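Local coordinates for protein aromatic-ring-hydroxylating dioxygenase beta subunit (Catenulispora acidiphila, PDB 6VW4) that is of unknown function but, as a SnoaL-like protein of the NTF2 superfamily, binds a tricyclic polyketide-like acid in its pocket, with dioxygenase activity only tentatively assigned, at residues Tyr33-Pro47 with Leu133-Thr145. Sequence-based numbering, arbitrary orientation.
Sequences YADTFTPDGVFRHTP and LTASRWVEHDNRT. With SDN ([(3S)-9-hydroxy-1-methyl-10-oxo-4,10-dihydro-3H-benzo[g]isochromen-3-yl]acetic acid), chain C.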
loop_
_atom_site.group_PDB
_atom_site.type_symbol
_atom_site.label_atom_id
_atom_site.label_comp_id
_atom_site.label_asym_id
_atom_site.label_seq_id
_atom_site.Cartn_x
_atom_site.Cartn_y
_atom_site.Cartn_z
ATOM N N TYR A 33 12.034 -17.419 3.530
ATOM C CA TYR A 33 11.696 -16.273 4.353
ATOM C C TYR A 33 12.678 -16.148 5.491
ATOM O O TYR A 33 13.151 -15.046 5.783
ATOM C CB TYR A 33 10.263 -16.379 4.876
ATOM C CG TYR A 33 9.862 -15.359 5.936
ATOM C CD1 TYR A 33 9.482 -14.092 5.574
ATOM C CD2 TYR A 33 9.858 -15.674 7.287
ATOM C CE1 TYR A 33 9.087 -13.163 6.497
ATOM C CE2 TYR A 33 9.479 -14.726 8.235
ATOM C CZ TYR A 33 9.067 -13.477 7.809
ATOM O OH TYR A 33 8.675 -12.494 8.675
ATOM N N ALA A 34 12.996 -17.265 6.152
ATOM C CA ALA A 34 13.932 -17.196 7.274
ATOM C C ALA A 34 15.324 -16.783 6.813
ATOM O O ALA A 34 16.052 -16.147 7.570
ATOM C CB ALA A 34 13.994 -18.534 8.021
ATOM N N ASP A 35 15.695 -17.101 5.578
ATOM C CA ASP A 35 16.991 -16.681 5.057
ATOM C C ASP A 35 17.077 -15.194 4.753
ATOM O O ASP A 35 18.148 -14.732 4.335
ATOM C CB ASP A 35 17.336 -17.432 3.756
ATOM C CG ASP A 35 17.700 -18.904 3.999
ATOM O OD1 ASP A 35 17.947 -19.278 5.170
ATOM O OD2 ASP A 35 17.717 -19.683 3.027
ATOM N N THR A 36 15.980 -14.440 4.854
ATOM C CA THR A 36 16.098 -12.988 4.723
ATOM C C THR A 36 16.335 -12.332 6.063
ATOM O O THR A 36 16.508 -11.102 6.134
ATOM C CB THR A 36 14.849 -12.373 4.067
ATOM O OG1 THR A 36 13.753 -12.424 4.984
ATOM C CG2 THR A 36 14.501 -13.108 2.784
ATOM N N PHE A 37 16.286 -13.114 7.129
ATOM C CA PHE A 37 16.686 -12.648 8.448
ATOM C C PHE A 37 18.177 -12.928 8.676
ATOM O O PHE A 37 18.767 -13.785 8.034
ATOM C CB PHE A 37 15.864 -13.338 9.531
ATOM C CG PHE A 37 14.453 -12.796 9.708
ATOM C CD1 PHE A 37 13.469 -13.044 8.773
ATOM C CD2 PHE A 37 14.135 -12.039 10.829
ATOM C CE1 PHE A 37 12.191 -12.581 8.963
ATOM C CE2 PHE A 37 12.853 -11.576 11.028
ATOM C CZ PHE A 37 11.884 -11.851 10.100
ATOM N N THR A 38 18.785 -12.190 9.599
ATOM C CA THR A 38 20.132 -12.540 10.003
ATOM C C THR A 38 20.120 -13.890 10.721
ATOM O O THR A 38 19.065 -14.352 11.155
ATOM C CB THR A 38 20.731 -11.499 10.930
ATOM O OG1 THR A 38 19.919 -11.384 12.092
ATOM C CG2 THR A 38 20.853 -10.168 10.247
ATOM N N PRO A 39 21.286 -14.550 10.851
ATOM C CA PRO A 39 21.304 -15.883 11.518
ATOM C C PRO A 39 20.786 -15.856 12.944
ATOM O O PRO A 39 20.217 -16.861 13.401
ATOM C CB PRO A 39 22.784 -16.288 11.464
ATOM C CG PRO A 39 23.313 -15.556 10.174
ATOM C CD PRO A 39 22.576 -14.224 10.197
ATOM N N ASP A 40 20.939 -14.718 13.640
ATOM C CA ASP A 40 20.423 -14.493 14.983
ATOM C C ASP A 40 19.169 -13.607 14.988
ATOM O O ASP A 40 18.895 -12.911 15.974
ATOM C CB ASP A 40 21.533 -13.885 15.851
ATOM C CG ASP A 40 22.100 -12.609 15.266
ATOM O OD1 ASP A 40 21.819 -12.366 14.089
ATOM O OD2 ASP A 40 22.795 -11.830 15.975
ATOM N N GLY A 41 18.390 -13.641 13.906
ATOM C CA GLY A 41 17.281 -12.702 13.752
ATOM C C GLY A 41 16.130 -12.978 14.713
ATOM O O GLY A 41 15.769 -14.128 14.987
ATOM N N VAL A 42 15.579 -11.897 15.257
ATOM C CA VAL A 42 14.441 -11.942 16.170
ATOM C C VAL A 42 13.136 -11.685 15.406
ATOM O O VAL A 42 12.986 -10.644 14.767
ATOM C CB VAL A 42 14.590 -10.895 17.288
ATOM C CG1 VAL A 42 13.424 -11.017 18.236
ATOM C CG2 VAL A 42 15.878 -11.041 18.083
ATOM N N PHE A 43 12.163 -12.578 15.561
ATOM C CA PHE A 43 10.831 -12.484 14.961
ATOM C C PHE A 43 9.771 -12.622 16.049
ATOM O O PHE A 43 9.456 -13.738 16.461
ATOM C CB PHE A 43 10.674 -13.583 13.950
ATOM C CG PHE A 43 9.391 -13.535 13.160
ATOM C CD1 PHE A 43 8.677 -12.348 13.005
ATOM C CD2 PHE A 43 8.919 -14.684 12.531
ATOM C CE1 PHE A 43 7.508 -12.309 12.229
ATOM C CE2 PHE A 43 7.740 -14.654 11.763
ATOM C CZ PHE A 43 7.044 -13.464 11.608
ATOM N N ARG A 44 9.218 -11.502 16.504
ATOM C CA ARG A 44 8.114 -11.488 17.467
ATOM C C ARG A 44 6.827 -11.262 16.670
ATOM O O ARG A 44 6.380 -10.121 16.506
ATOM C CB ARG A 44 8.348 -10.406 18.522
ATOM C CG ARG A 44 7.476 -10.550 19.791
ATOM C CD ARG A 44 5.960 -10.433 19.524
ATOM N NE ARG A 44 5.528 -9.042 19.447
ATOM C CZ ARG A 44 5.338 -8.242 20.493
ATOM N NH1 ARG A 44 4.944 -6.990 20.302
ATOM N NH2 ARG A 44 5.539 -8.684 21.726
ATOM N N HIS A 45 6.209 -12.359 16.171
ATOM C CA HIS A 45 5.055 -12.224 15.279
ATOM C C HIS A 45 3.738 -11.970 16.023
ATOM O O HIS A 45 2.790 -11.447 15.420
ATOM C CB HIS A 45 4.907 -13.469 14.369
ATOM C CG HIS A 45 4.426 -14.706 15.069
ATOM N ND1 HIS A 45 3.211 -15.301 14.788
ATOM C CD2 HIS A 45 5.024 -15.485 16.001
ATOM C CE1 HIS A 45 3.071 -16.375 15.545
ATOM N NE2 HIS A 45 4.159 -16.512 16.284
ATOM N N THR A 46 3.633 -12.358 17.299
ATOM C CA THR A 46 2.385 -12.159 18.022
ATOM C C THR A 46 2.638 -11.721 19.458
ATOM O O THR A 46 3.430 -12.363 20.175
ATOM C CB THR A 46 1.499 -13.418 18.013
ATOM O OG1 THR A 46 2.248 -14.562 18.462
ATOM C CG2 THR A 46 0.930 -13.673 16.611
ATOM N N PRO A 47 1.975 -10.661 19.913
ATOM C CA PRO A 47 2.190 -10.193 21.288
ATOM C C PRO A 47 1.777 -11.256 22.297
ATOM O O PRO A 47 0.873 -12.063 22.053
ATOM C CB PRO A 47 1.310 -8.943 21.389
ATOM C CG PRO A 47 0.995 -8.547 19.945
ATOM C CD PRO A 47 0.980 -9.842 19.188
ATOM N N LEU A 133 19.495 -7.583 5.298
ATOM C CA LEU A 133 18.854 -8.664 6.027
ATOM C C LEU A 133 18.141 -8.084 7.229
ATOM O O LEU A 133 18.533 -7.036 7.739
ATOM C CB LEU A 133 19.853 -9.721 6.530
ATOM C CG LEU A 133 20.704 -10.516 5.541
ATOM C CD1 LEU A 133 22.000 -10.960 6.273
ATOM C CD2 LEU A 133 19.933 -11.670 5.001
ATOM N N THR A 134 17.132 -8.812 7.715
ATOM C CA THR A 134 16.320 -8.369 8.842
ATOM C C THR A 134 16.927 -8.915 10.130
ATOM O O THR A 134 16.958 -10.129 10.354
ATOM C CB THR A 134 14.858 -8.839 8.700
ATOM O OG1 THR A 134 14.353 -8.515 7.417
ATOM C CG2 THR A 134 13.919 -8.194 9.744
ATOM N N ALA A 135 17.405 -8.018 10.958
ATOM C CA ALA A 135 17.874 -8.371 12.281
ATOM C C ALA A 135 16.712 -8.610 13.227
ATOM O O ALA A 135 16.772 -9.504 14.079
ATOM C CB ALA A 135 18.750 -7.251 12.830
ATOM N N SER A 136 15.664 -7.791 13.125
ATOM C CA SER A 136 14.492 -8.002 13.962
ATOM C C SER A 136 13.210 -7.511 13.293
ATOM O O SER A 136 13.217 -6.571 12.476
ATOM C CB SER A 136 14.667 -7.328 15.348
ATOM O OG SER A 136 15.043 -5.974 15.230
ATOM N N ARG A 137 12.114 -8.170 13.672
ATOM C CA ARG A 137 10.754 -7.806 13.295
ATOM C C ARG A 137 9.860 -7.942 14.524
ATOM O O ARG A 137 9.750 -9.021 15.118
ATOM C CB ARG A 137 10.251 -8.681 12.149
ATOM C CG ARG A 137 8.750 -8.577 11.914
ATOM C CD ARG A 137 8.419 -9.036 10.520
ATOM N NE ARG A 137 8.913 -8.074 9.556
ATOM C CZ ARG A 137 8.958 -8.295 8.249
ATOM N NH1 ARG A 137 8.556 -9.456 7.762
ATOM N NH2 ARG A 137 9.442 -7.371 7.431
ATOM N N TRP A 138 9.252 -6.841 14.908
ATOM C CA TRP A 138 8.454 -6.723 16.112
ATOM C C TRP A 138 7.034 -6.320 15.696
ATOM O O TRP A 138 6.790 -5.174 15.307
ATOM C CB TRP A 138 9.108 -5.714 17.051
ATOM C CG TRP A 138 8.816 -6.040 18.457
ATOM C CD1 TRP A 138 7.801 -5.530 19.225
ATOM C CD2 TRP A 138 9.512 -6.991 19.278
ATOM N NE1 TRP A 138 7.835 -6.096 20.482
ATOM C CE2 TRP A 138 8.871 -6.997 20.539
ATOM C CE3 TRP A 138 10.619 -7.829 19.073
ATOM C CZ2 TRP A 138 9.300 -7.815 21.593
ATOM C CZ3 TRP A 138 11.047 -8.638 20.124
ATOM C CH2 TRP A 138 10.385 -8.626 21.367
ATOM N N VAL A 139 6.107 -7.273 15.749
ATOM C CA VAL A 139 4.734 -7.067 15.307
ATOM C C VAL A 139 3.832 -6.766 16.500
ATOM O O VAL A 139 3.820 -7.515 17.482
ATOM C CB VAL A 139 4.205 -8.289 14.539
ATOM C CG1 VAL A 139 2.804 -7.973 13.989
ATOM C CG2 VAL A 139 5.130 -8.656 13.421
ATOM N N GLU A 140 3.049 -5.692 16.395
ATOM C CA GLU A 140 1.886 -5.484 17.261
ATOM C C GLU A 140 0.578 -5.768 16.515
ATOM O O GLU A 140 0.511 -5.733 15.276
ATOM C CB GLU A 140 1.840 -4.064 17.813
ATOM C CG GLU A 140 3.117 -3.613 18.494
ATOM C CD GLU A 140 3.304 -4.180 19.887
ATOM O OE1 GLU A 140 4.396 -3.950 20.457
ATOM O OE2 GLU A 140 2.377 -4.851 20.414
ATOM N N HIS A 141 -0.463 -6.077 17.275
ATOM C CA HIS A 141 -1.791 -6.383 16.730
ATOM C C HIS A 141 -2.760 -5.325 17.228
ATOM O O HIS A 141 -2.935 -5.184 18.439
ATOM C CB HIS A 141 -2.288 -7.758 17.166
ATOM C CG HIS A 141 -1.591 -8.897 16.501
ATOM N ND1 HIS A 141 -0.426 -8.740 15.787
ATOM C CD2 HIS A 141 -1.894 -10.215 16.444
ATOM C CE1 HIS A 141 -0.039 -9.912 15.317
ATOM N NE2 HIS A 141 -0.915 -10.822 15.696
ATOM N N ASP A 142 -3.371 -4.566 16.313
ATOM C CA ASP A 142 -4.274 -3.505 16.756
ATOM C C ASP A 142 -5.448 -4.079 17.563
ATOM O O ASP A 142 -5.872 -3.477 18.559
ATOM C CB ASP A 142 -4.806 -2.692 15.571
ATOM C CG ASP A 142 -3.850 -1.568 15.119
ATOM O OD1 ASP A 142 -2.947 -1.164 15.880
ATOM O OD2 ASP A 142 -4.031 -1.080 13.977
ATOM N N ASN A 143 -5.991 -5.237 17.151
ATOM C CA ASN A 143 -7.107 -5.839 17.894
ATOM C C ASN A 143 -6.700 -6.117 19.340
ATOM O O ASN A 143 -7.400 -5.711 20.279
ATOM C CB ASN A 143 -7.631 -7.122 17.195
ATOM C CG ASN A 143 -6.540 -8.157 16.907
ATOM O OD1 ASN A 143 -5.479 -7.843 16.364
ATOM N ND2 ASN A 143 -6.827 -9.411 17.227
ATOM N N ARG A 144 -5.520 -6.736 19.543
ATOM C CA ARG A 144 -5.048 -7.015 20.905
ATOM C C ARG A 144 -4.645 -5.754 21.661
ATOM O O ARG A 144 -4.839 -5.676 22.881
ATOM C CB ARG A 144 -3.868 -7.984 20.897
ATOM C CG ARG A 144 -3.515 -8.499 22.326
ATOM C CD ARG A 144 -2.229 -9.310 22.349
ATOM N NE ARG A 144 -1.930 -10.028 23.596
ATOM C CZ ARG A 144 -1.414 -9.474 24.699
ATOM N NH1 ARG A 144 -1.172 -8.168 24.755
ATOM N NH2 ARG A 144 -1.142 -10.236 25.755
ATOM N N THR A 145 -4.089 -4.762 20.972
ATOM C CA THR A 145 -3.794 -3.490 21.624
ATOM C C THR A 145 -5.065 -2.820 22.147
ATOM O O THR A 145 -5.044 -2.184 23.207
ATOM C CB THR A 145 -3.048 -2.601 20.630
ATOM O OG1 THR A 145 -1.728 -3.127 20.466
ATOM C CG2 THR A 145 -2.992 -1.143 21.072
HETATM O O4 SDN C . 5.900 -11.895 8.838
HETATM C C11 SDN C . 5.111 -10.792 9.170
HETATM C C12 SDN C . 3.911 -10.929 9.866
HETATM C C13 SDN C . 3.455 -12.347 10.282
HETATM O O5 SDN C . 4.120 -13.291 10.010
HETATM C C14 SDN C . 2.150 -12.507 11.041
HETATM C C15 SDN C . 1.696 -13.920 11.482
HETATM O O3 SDN C . 0.871 -13.970 12.666
HETATM C C16 SDN C . 2.221 -15.213 10.843
HETATM C C10 SDN C . 5.503 -9.531 8.754
HETATM C C9 SDN C . 4.723 -8.403 9.055
HETATM C C8 SDN C . 3.536 -8.537 9.760
HETATM C C7 SDN C . 3.116 -9.800 10.164
HETATM C C6 SDN C . 1.770 -9.945 10.946
HETATM C C5 SDN C . 1.348 -11.351 11.368
HETATM C C4 SDN C . 0.101 -11.514 12.117
HETATM C C3 SDN C . -0.105 -12.873 12.766
HETATM C C2 SDN C . -1.316 -13.338 11.977
HETATM C C1 SDN C . -2.674 -13.458 12.636
HETATM O O2 SDN C . -2.817 -13.112 13.832
HETATM O O1 SDN C . -3.635 -13.919 11.955
#
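In the NTF2-like fold of this protein, strands 41-44 and 136-139 run parallel, and their pairing illustrates how one sheet can carry a ligand pocket on one face and, on the other, an arginine laid along a tryptophan. Backbone bonds such as Arg-137 N to Val-42 O (2.8 Å) and Val-139 N to Arg-44 O set the register. On the pocket face, Tyr-33 OH accepts the O4 hydroxyl of SDN at 2.8 Å, and Arg-137 NH1, near the plane of the tyrosine ring, gives the same Tyr-33 OH a weak hydrogen bond. The Arg-137 guanidinium lays a face over SDN C9. On the other face, Arg-44 CB sits 3.5 Å from the centroid of the six-membered ring of Trp-138, a CH-pi contact. Bends at chi2 and chi3 then turn the guanidinium so that Trp-138 NE1 lies over one of its faces, the two planes 39° apart. Arg-44 NE donates a hydrogen bond to Val-139 O (3.0 Å). Arg-44 NH1 forms a salt bridge with Glu-140 OE1 (3.1 Å). A leucine in place of Arg-44 would probably leave Glu-140 without its countercharge and Val-139 O without its side-chain donor. Strand 111-126 flanks 132-139, strand 52-53 flanks 41-44, and helix 8-26 packs against Tyr-33, Phe-37 and Arg-137, whose NH2 pairs with Asp-122.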